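Local coordinates for DUF5037 domain-containing protein (Ruminococcus gnavus, PDB 4GL6) that is of unknown function, a DUF5037 family protein whose single chain combines two beta sheets with flanking helices, at residues Lys154-Glu157 with Glu158-Gln161; Phe227-Asn230 with Leu231-Lys235; Glu165-Arg168 with Asp169-Gly173; Leu79-Lys82 with Gln83-Met87. All coordinates share one frame; numbering follows the deposited sequence.

Contact 1. Residues Lys154-Glu157 with Glu158-Gln161; sequences KTDE and EEYQ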
# COMPACT_ATOMS: atom_id res chain seq x y z
N LYS A 154 6.75 -22.40 10.04
CA LYS A 154 6.00 -21.98 11.24
C LYS A 154 4.61 -22.58 11.01
O LYS A 154 4.11 -22.55 9.90
CB LYS A 154 6.04 -20.44 11.45
CG LYS A 154 7.02 -20.08 12.57
CD LYS A 154 7.35 -18.62 12.83
CE LYS A 154 8.21 -18.52 14.10
NZ LYS A 154 8.71 -17.14 14.38
N THR A 155 4.01 -23.19 12.04
CA THR A 155 2.70 -23.85 11.90
C THR A 155 1.63 -22.81 11.56
O THR A 155 1.81 -21.62 11.84
CB THR A 155 2.25 -24.62 13.18
OG1 THR A 155 2.07 -23.70 14.26
CG2 THR A 155 3.27 -25.71 13.60
N ASP A 156 0.54 -23.26 10.96
CA ASP A 156 -0.58 -22.36 10.63
C ASP A 156 -1.05 -21.54 11.85
O ASP A 156 -1.32 -20.35 11.72
CB ASP A 156 -1.78 -23.15 10.08
CG ASP A 156 -1.54 -23.74 8.67
OD1 ASP A 156 -0.63 -23.32 7.93
OD2 ASP A 156 -2.32 -24.63 8.30
N GLU A 157 -1.09 -22.18 13.02
CA GLU A 157 -1.52 -21.55 14.28
C GLU A 157 -0.55 -20.42 14.62
O GLU A 157 -0.98 -19.30 14.88
CB GLU A 157 -1.58 -22.57 15.46
CG GLU A 157 -2.69 -23.64 15.43
CD GLU A 157 -2.59 -24.68 14.29
OE1 GLU A 157 -1.50 -24.88 13.71
OE2 GLU A 157 -3.63 -25.29 13.97
N GLU A 158 0.75 -20.73 14.59
CA GLU A 158 1.83 -19.75 14.86
C GLU A 158 1.79 -18.58 13.89
O GLU A 158 1.99 -17.43 14.28
CB GLU A 158 3.22 -20.43 14.79
CG GLU A 158 3.54 -21.40 15.93
CD GLU A 158 4.77 -22.28 15.70
OE1 GLU A 158 5.09 -22.65 14.55
OE2 GLU A 158 5.42 -22.64 16.70
N GLU A 159 1.51 -18.86 12.62
CA GLU A 159 1.46 -17.84 11.58
C GLU A 159 0.29 -16.88 11.83
O GLU A 159 0.47 -15.66 11.82
CB GLU A 159 1.36 -18.49 10.19
CG GLU A 159 1.49 -17.53 9.02
CD GLU A 159 1.49 -18.19 7.63
OE1 GLU A 159 1.59 -19.44 7.51
OE2 GLU A 159 1.41 -17.42 6.64
N TYR A 160 -0.90 -17.46 12.03
CA TYR A 160 -2.14 -16.72 12.29
C TYR A 160 -2.03 -15.87 13.56
O TYR A 160 -2.39 -14.70 13.55
CB TYR A 160 -3.31 -17.70 12.40
CG TYR A 160 -4.68 -17.09 12.61
CD1 TYR A 160 -5.50 -16.76 11.51
CD2 TYR A 160 -5.18 -16.87 13.90
CE1 TYR A 160 -6.76 -16.21 11.70
CE2 TYR A 160 -6.44 -16.32 14.10
CZ TYR A 160 -7.23 -15.99 13.01
OH TYR A 160 -8.47 -15.44 13.24
N GLN A 161 -1.50 -16.47 14.63
CA GLN A 161 -1.29 -15.76 15.91
C GLN A 161 -0.43 -14.50 15.74
O GLN A 161 -0.74 -13.47 16.32
CB GLN A 161 -0.70 -16.68 17.00
CG GLN A 161 -1.71 -17.64 17.64
CD GLN A 161 -1.05 -18.62 18.58
OE1 GLN A 161 -0.12 -18.26 19.30
NE2 GLN A 161 -1.54 -19.87 18.60
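Thr-155 and Glu-158 grip each other across the first turn of helix 156-171, each side chain serving the other's backbone amide. The hydroxyl oxygen OG1 of Thr-155 accepts from Glu-158 N at 3.3 Å, while Thr-155 N gives its hydrogen to Glu-158 OE1 at 2.8 Å, meeting that oxygen on its anti side and only slightly out of the carboxylate plane. Threonine suits the N-cap because OG1, set between the backbone N and the carbonyl carbon (chi1 64°), faces the amides left without a helical acceptor. Glutamate suits the third helical position: its chain, extended beyond CG, reaches back to the cap. The two side chains cross at a slant, and a weak bond of 3.2 Å from Thr-155 OG1 to Glu-158 OE1 closes the group. This reciprocal pair is a capping box, here starting the helix of a beta-alpha-beta unit between strands 140-147 and 175-182. The regular helical ladder begins at once, with Glu-159 N on Thr-155 O at 2.9 Å. Away from the box the contact slackens. Lys-154 crosses Glu-158 at about a right angle by its CG, but its extended chain carries NZ 6.6 Å from Glu-158 OE1. The side chain of Gln-161, exposed one turn on, merely passes Glu-157 O with CG, while its backbone N makes the helical bond to that oxygen. The side turned toward helix 231-239 is firmer: Asp-156 OD1 and Glu-159 OE1, 4.5 Å apart, share Lys-238, which probably offsets their mutual repulsion. Glu-159 OE2 takes bonds from Tyr-163 and Tyr-181, and Glu-157 pairs with Lys-235.

Contact 2. Residues Phe227-Asn230 with Leu231-Lys235; sequences FDDN and LEIFK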
# COMPACT_ATOMS: atom_id res chain seq x y z
N PHE A 227 -9.84 -11.07 14.30
CA PHE A 227 -10.25 -10.96 12.90
C PHE A 227 -11.65 -11.51 12.77
O PHE A 227 -12.09 -12.31 13.60
CB PHE A 227 -9.37 -11.80 11.97
CG PHE A 227 -7.95 -11.34 11.86
CD1 PHE A 227 -7.66 -10.07 11.33
CD2 PHE A 227 -6.89 -12.18 12.22
CE1 PHE A 227 -6.35 -9.64 11.21
CE2 PHE A 227 -5.58 -11.74 12.09
CZ PHE A 227 -5.30 -10.47 11.58
N ASP A 228 -12.34 -11.12 11.70
CA ASP A 228 -13.69 -11.66 11.44
C ASP A 228 -13.66 -13.15 11.08
O ASP A 228 -14.64 -13.86 11.30
CB ASP A 228 -14.45 -10.86 10.36
CG ASP A 228 -15.13 -9.60 10.90
OD1 ASP A 228 -14.86 -9.14 12.04
OD2 ASP A 228 -15.99 -9.07 10.17
N ASP A 229 -12.53 -13.61 10.55
CA ASP A 229 -12.35 -14.98 10.09
C ASP A 229 -11.34 -15.70 11.02
O ASP A 229 -10.19 -15.28 11.15
CB ASP A 229 -11.95 -14.94 8.62
CG ASP A 229 -13.01 -14.25 7.74
OD1 ASP A 229 -14.16 -14.75 7.65
OD2 ASP A 229 -12.70 -13.19 7.16
N ASN A 230 -11.82 -16.75 11.67
CA ASN A 230 -11.03 -17.54 12.62
C ASN A 230 -9.93 -18.42 11.97
O ASN A 230 -9.87 -18.56 10.74
CB ASN A 230 -11.96 -18.39 13.51
CG ASN A 230 -12.78 -19.43 12.73
OD1 ASN A 230 -12.45 -19.83 11.62
ND2 ASN A 230 -13.87 -19.86 13.33
N LEU A 231 -9.10 -19.01 12.83
CA LEU A 231 -8.02 -19.92 12.43
C LEU A 231 -8.43 -21.00 11.44
O LEU A 231 -7.68 -21.31 10.54
CB LEU A 231 -7.43 -20.62 13.67
CG LEU A 231 -6.35 -21.69 13.46
CD1 LEU A 231 -5.12 -21.05 12.85
CD2 LEU A 231 -6.06 -22.45 14.75
N GLU A 232 -9.62 -21.58 11.63
CA GLU A 232 -10.10 -22.68 10.77
C GLU A 232 -10.33 -22.20 9.34
O GLU A 232 -9.93 -22.87 8.40
CB GLU A 232 -11.37 -23.31 11.36
CG GLU A 232 -11.14 -23.92 12.76
CD GLU A 232 -12.29 -23.61 13.72
OE1 GLU A 232 -13.44 -24.08 13.51
OE2 GLU A 232 -12.06 -22.86 14.69
N ILE A 233 -10.92 -21.01 9.20
CA ILE A 233 -11.14 -20.36 7.90
C ILE A 233 -9.80 -20.02 7.21
O ILE A 233 -9.68 -20.09 5.99
CB ILE A 233 -12.04 -19.10 8.06
CG1 ILE A 233 -13.47 -19.52 8.46
CG2 ILE A 233 -12.10 -18.27 6.78
CD1 ILE A 233 -14.31 -18.40 9.06
N PHE A 234 -8.80 -19.64 8.02
CA PHE A 234 -7.45 -19.34 7.54
C PHE A 234 -6.78 -20.59 6.98
O PHE A 234 -6.26 -20.55 5.85
CB PHE A 234 -6.60 -18.72 8.66
CG PHE A 234 -5.15 -18.59 8.33
CD1 PHE A 234 -4.71 -17.65 7.42
CD2 PHE A 234 -4.21 -19.39 8.98
CE1 PHE A 234 -3.36 -17.52 7.11
CE2 PHE A 234 -2.85 -19.26 8.68
CZ PHE A 234 -2.43 -18.32 7.75
N LYS A 235 -6.83 -21.69 7.73
CA LYS A 235 -6.26 -22.97 7.28
C LYS A 235 -6.89 -23.45 5.96
O LYS A 235 -6.17 -23.82 5.04
CB LYS A 235 -6.32 -24.06 8.37
CG LYS A 235 -5.36 -23.79 9.51
CD LYS A 235 -5.04 -25.00 10.40
CE LYS A 235 -6.14 -25.31 11.39
NZ LYS A 235 -5.69 -26.32 12.39
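From Asn-230 to Leu-231 the backbone passes from an extended into a helical course, and Phe-234 N closes the first turn on Asn-230 O at 3.1 Å. The side chain of Asn-230 folds back over this start. With CG held between the backbone N and the carbonyl carbon (chi1 63°), its OD1 lies 3.1 Å from Ile-233 N and accepts a nearly straight bond (162°), the amide hydrogen arriving almost head-on to the C=O. Asparagine does this well because its short side chain keeps the carbonyl close to the main chain. Asn-230 is thus the N-cap of helix 231-239; with isoleucine at the third helical position, no carboxylate is there to complete a capping box. The other branch of the amide stacks on the carboxylate of Glu-232, the planes 19° apart and ND2 3.8 Å from OE2, a loose overlap on the solvent side. On the neighbouring flank Ile-233 spreads its two branches: CG2 packs on Asp-229 CB at 3.8 Å, and CG1 with CD1 lies along Asn-230 OD1, which probably shields the capping bond in part. The carboxylate of Asp-229 is held by Thr-218 on strand 215-220, while its backbone O receives Tyr-160 OH from helix 156-171.

Contact 3. Residues Glu165-Arg168 with Asp169-Gly173; sequences EVYR and DKLGG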
# COMPACT_ATOMS: atom_id res chain seq x y z
N GLU A 165 -1.65 -10.62 16.34
CA GLU A 165 -0.86 -9.71 17.19
C GLU A 165 -0.52 -8.39 16.50
O GLU A 165 -0.61 -7.33 17.14
CB GLU A 165 0.41 -10.40 17.75
CG GLU A 165 1.41 -9.42 18.42
CD GLU A 165 2.37 -10.00 19.45
OE1 GLU A 165 2.34 -11.21 19.74
OE2 GLU A 165 3.15 -9.18 20.00
N VAL A 166 -0.10 -8.44 15.24
CA VAL A 166 0.22 -7.20 14.49
C VAL A 166 -1.04 -6.32 14.39
O VAL A 166 -1.03 -5.14 14.79
CB VAL A 166 0.78 -7.50 13.09
CG1 VAL A 166 0.93 -6.24 12.26
CG2 VAL A 166 2.12 -8.21 13.22
N TYR A 167 -2.13 -6.91 13.92
CA TYR A 167 -3.40 -6.18 13.77
C TYR A 167 -4.04 -5.69 15.07
O TYR A 167 -4.59 -4.59 15.12
CB TYR A 167 -4.37 -6.96 12.84
CG TYR A 167 -4.07 -6.71 11.36
CD1 TYR A 167 -2.90 -7.20 10.77
CD2 TYR A 167 -4.95 -5.97 10.56
CE1 TYR A 167 -2.63 -6.97 9.42
CE2 TYR A 167 -4.68 -5.75 9.20
CZ TYR A 167 -3.51 -6.24 8.64
OH TYR A 167 -3.25 -6.00 7.31
N ARG A 168 -3.94 -6.46 16.14
CA ARG A 168 -4.49 -6.04 17.44
C ARG A 168 -3.59 -5.04 18.20
O ARG A 168 -4.04 -3.98 18.61
CB ARG A 168 -4.73 -7.26 18.33
CG ARG A 168 -5.36 -6.95 19.68
CD ARG A 168 -5.41 -8.17 20.58
NE ARG A 168 -4.08 -8.74 20.86
CZ ARG A 168 -3.61 -9.94 20.47
NH1 ARG A 168 -4.35 -10.82 19.78
NH2 ARG A 168 -2.37 -10.28 20.82
N ASP A 169 -2.33 -5.41 18.39
CA ASP A 169 -1.40 -4.65 19.24
C ASP A 169 -0.60 -3.56 18.55
O ASP A 169 -0.28 -2.55 19.19
CB ASP A 169 -0.42 -5.60 19.96
CG ASP A 169 -1.12 -6.72 20.74
OD1 ASP A 169 -2.21 -6.48 21.31
OD2 ASP A 169 -0.61 -7.87 20.74
N LYS A 170 -0.26 -3.75 17.27
CA LYS A 170 0.61 -2.82 16.53
C LYS A 170 -0.17 -1.79 15.70
O LYS A 170 0.13 -0.60 15.79
CB LYS A 170 1.64 -3.57 15.65
CG LYS A 170 2.58 -4.54 16.39
CD LYS A 170 3.59 -3.89 17.34
CE LYS A 170 4.28 -4.95 18.20
NZ LYS A 170 5.17 -4.37 19.24
N LEU A 171 -1.14 -2.22 14.90
CA LEU A 171 -1.89 -1.28 14.05
C LEU A 171 -2.86 -0.34 14.79
O LEU A 171 -2.93 0.84 14.46
CB LEU A 171 -2.60 -2.00 12.90
CG LEU A 171 -1.69 -2.73 11.92
CD1 LEU A 171 -2.53 -3.17 10.74
CD2 LEU A 171 -0.51 -1.89 11.45
N GLY A 172 -3.59 -0.86 15.77
CA GLY A 172 -4.45 -0.02 16.61
C GLY A 172 -5.75 0.57 16.07
O GLY A 172 -6.21 1.59 16.57
N GLY A 173 -6.34 -0.08 15.07
CA GLY A 173 -7.65 0.35 14.55
C GLY A 173 -8.26 -0.65 13.58
O GLY A 173 -7.85 -1.81 13.52
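The ring of Tyr-167 carries Leu-171 CD1 on one face, 3.6 Å from the ring centroid and only 9° off the normal, a CH-pi contact in which the methyl sits over the centre and reaches all six carbons about equally. The ring of Phe-227 meets the opposite face, off-centre toward CG, the planes at about 60°. The second flat group, the guanidinium of Arg-168, meets Asp-169 at its edge, both oxygens tilted somewhat out of the guanidinium plane. It binds side-on, NE to OD1 at 3.0 Å and NH2 to OD2 at 3.0 Å, but the guanidinium and carboxylate planes are 64° apart, so this salt bridge between sequence neighbours is twisted rather than flat. Arginine can make it because its chain bends at chi3. The same bridge probably eases the repulsion between Asp-169 OD2 and Glu-165 OE2, 4.0 Å apart. Beneath these side chains the helix widens: Val-166 O accepts from Lys-170 N at 2.9 Å and from Leu-171 N at 2.9 Å, the latter a pi-type bond. Gly-172 then leaves the helix with positive phi, a conformation that costs glycine little. Tyr-167 packs on strand 175-182, where its OH bonds Leu-176 O, and on Met-84 and Ile-88 of helix 75-95; Leu-171 packs on Met-87.

Contact 4. Residues Leu79-Lys82 with Gln83-Met87; sequences LLAK and QMESM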
# COMPACT_ATOMS: atom_id res chain seq x y z
N LEU A 79 4.62 7.31 3.51
CA LEU A 79 5.32 7.10 4.77
C LEU A 79 4.46 6.29 5.75
O LEU A 79 5.01 5.46 6.49
CB LEU A 79 5.72 8.44 5.40
CG LEU A 79 6.71 9.32 4.63
CD1 LEU A 79 6.82 10.68 5.33
CD2 LEU A 79 8.05 8.63 4.50
N LEU A 80 3.14 6.50 5.74
CA LEU A 80 2.22 5.72 6.58
C LEU A 80 2.18 4.25 6.07
O LEU A 80 2.27 3.33 6.88
CB LEU A 80 0.83 6.37 6.68
CG LEU A 80 0.66 7.64 7.55
CD1 LEU A 80 -0.72 8.27 7.35
CD2 LEU A 80 0.85 7.38 9.04
N ALA A 81 2.11 4.06 4.75
CA ALA A 81 2.19 2.72 4.13
C ALA A 81 3.48 2.01 4.48
O ALA A 81 3.45 0.83 4.82
CB ALA A 81 2.04 2.78 2.59
N LYS A 82 4.61 2.73 4.44
CA LYS A 82 5.93 2.16 4.79
C LYS A 82 5.92 1.56 6.21
O LYS A 82 6.45 0.46 6.45
CB LYS A 82 7.05 3.22 4.63
CG LYS A 82 8.50 2.75 4.86
CD LYS A 82 9.51 3.86 4.56
CE LYS A 82 10.93 3.49 4.96
NZ LYS A 82 11.39 2.22 4.31
N GLN A 83 5.29 2.28 7.14
CA GLN A 83 5.15 1.81 8.52
C GLN A 83 4.24 0.61 8.66
O GLN A 83 4.53 -0.30 9.44
CB GLN A 83 4.71 2.94 9.44
CG GLN A 83 5.85 3.88 9.76
CD GLN A 83 5.35 5.20 10.24
OE1 GLN A 83 5.28 5.46 11.44
NE2 GLN A 83 4.95 6.03 9.29
N MSE A 84 3.14 0.61 7.91
CA MSE A 84 2.18 -0.52 7.92
C MSE A 84 2.89 -1.80 7.40
O MSE A 84 2.82 -2.86 8.01
CB MSE A 84 0.91 -0.20 7.11
CG MSE A 84 -0.25 -1.14 7.41
SE MSE A 84 -1.65 -1.00 6.09
CE MSE A 84 -2.99 -2.22 6.81
N GLU A 85 3.61 -1.63 6.29
CA GLU A 85 4.43 -2.68 5.69
C GLU A 85 5.46 -3.23 6.68
O GLU A 85 5.60 -4.44 6.84
CB GLU A 85 5.14 -2.14 4.44
CG GLU A 85 4.17 -1.90 3.29
CD GLU A 85 4.72 -1.05 2.16
OE1 GLU A 85 5.95 -0.78 2.09
OE2 GLU A 85 3.90 -0.62 1.32
N SER A 86 6.14 -2.32 7.37
CA SER A 86 7.17 -2.69 8.32
C SER A 86 6.62 -3.55 9.47
O SER A 86 7.20 -4.59 9.80
CB SER A 86 7.84 -1.42 8.88
OG SER A 86 8.94 -1.76 9.68
N MSE A 87 5.52 -3.11 10.06
CA MSE A 87 4.85 -3.83 11.17
C MSE A 87 4.32 -5.22 10.75
O MSE A 87 4.39 -6.18 11.53
CB MSE A 87 3.72 -2.96 11.77
CG MSE A 87 4.22 -1.75 12.57
SE MSE A 87 2.75 -0.54 13.21
CE MSE A 87 2.62 0.70 11.72
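Gln-83 turns its side chain back along the helix, so that its amide nitrogen NE2 comes to Leu-79 O one turn earlier. The bond is nearly straight (2.9 Å, 173°), and the acceptor lies in the plane of the glutamine amide. Seen from the carbonyl the approach is less regular: NE2 stands above the plane of Leu-79 C=O, while Gln-83 N, at 3.3 Å, arrives from the opposite face. One oxygen therefore holds both the backbone and the side-chain nitrogen of the same residue. The torsion makes this possible, since CG lies anti to the carbonyl carbon (chi1 -77°) and the extended chain runs toward the helix's start; the amide also gives a bond to Ser-120 O. Glu-85 is laid in the same direction, its CG and CD passing over Ala-81 O, with OE2 4.1 Å from the small methyl CB of Ala-81. Both are i to i+4 arrangements in the middle of helix 75-95, whose regular ladder includes Glu-85 N on Ala-81 O at 2.9 Å and Ser-86 N on Lys-82 O at 2.9 Å. The carboxylate of Glu-85 is buried but satisfied, OE2 taking a salt bridge from Arg-78 and a hydrogen bond from Gly-103 N. Exposed Lys-82 takes the other course: CG is anti to the backbone N, and NZ makes no contact with Glu-85 but a long, weak ion pair with Asp-49. Selenomethionine Met-84 meets the preceding turn with CB, 3.6 Å from Ala-81 O, and sends its long, flexible chain away to Tyr-167 and Leu-171 of helix 156-171.

How the contacts relate
Contacts 1 and 3 mark opposite ends of helix 156-171, one opened by a capping box and the other ending in a wider turn and a glycine. Contact 4, its centre about 8 Å from the chain centre, is the most central of the four; the centres of contacts 1 and 2 lie about 24 and 23 Å out, contact 2 at the surface and contact 1, equally remote, partly buried. There the chemistry is polar: a hydrogen bond and a salt bridge join the two helix starts. Contact 3 is intermediate, meeting contact 4 through packing of Val-166 on the Met-87 backbone and of Leu-171 on its selenium, and contact 2 through an aromatic pair. Contacts 1 and 4 do not touch.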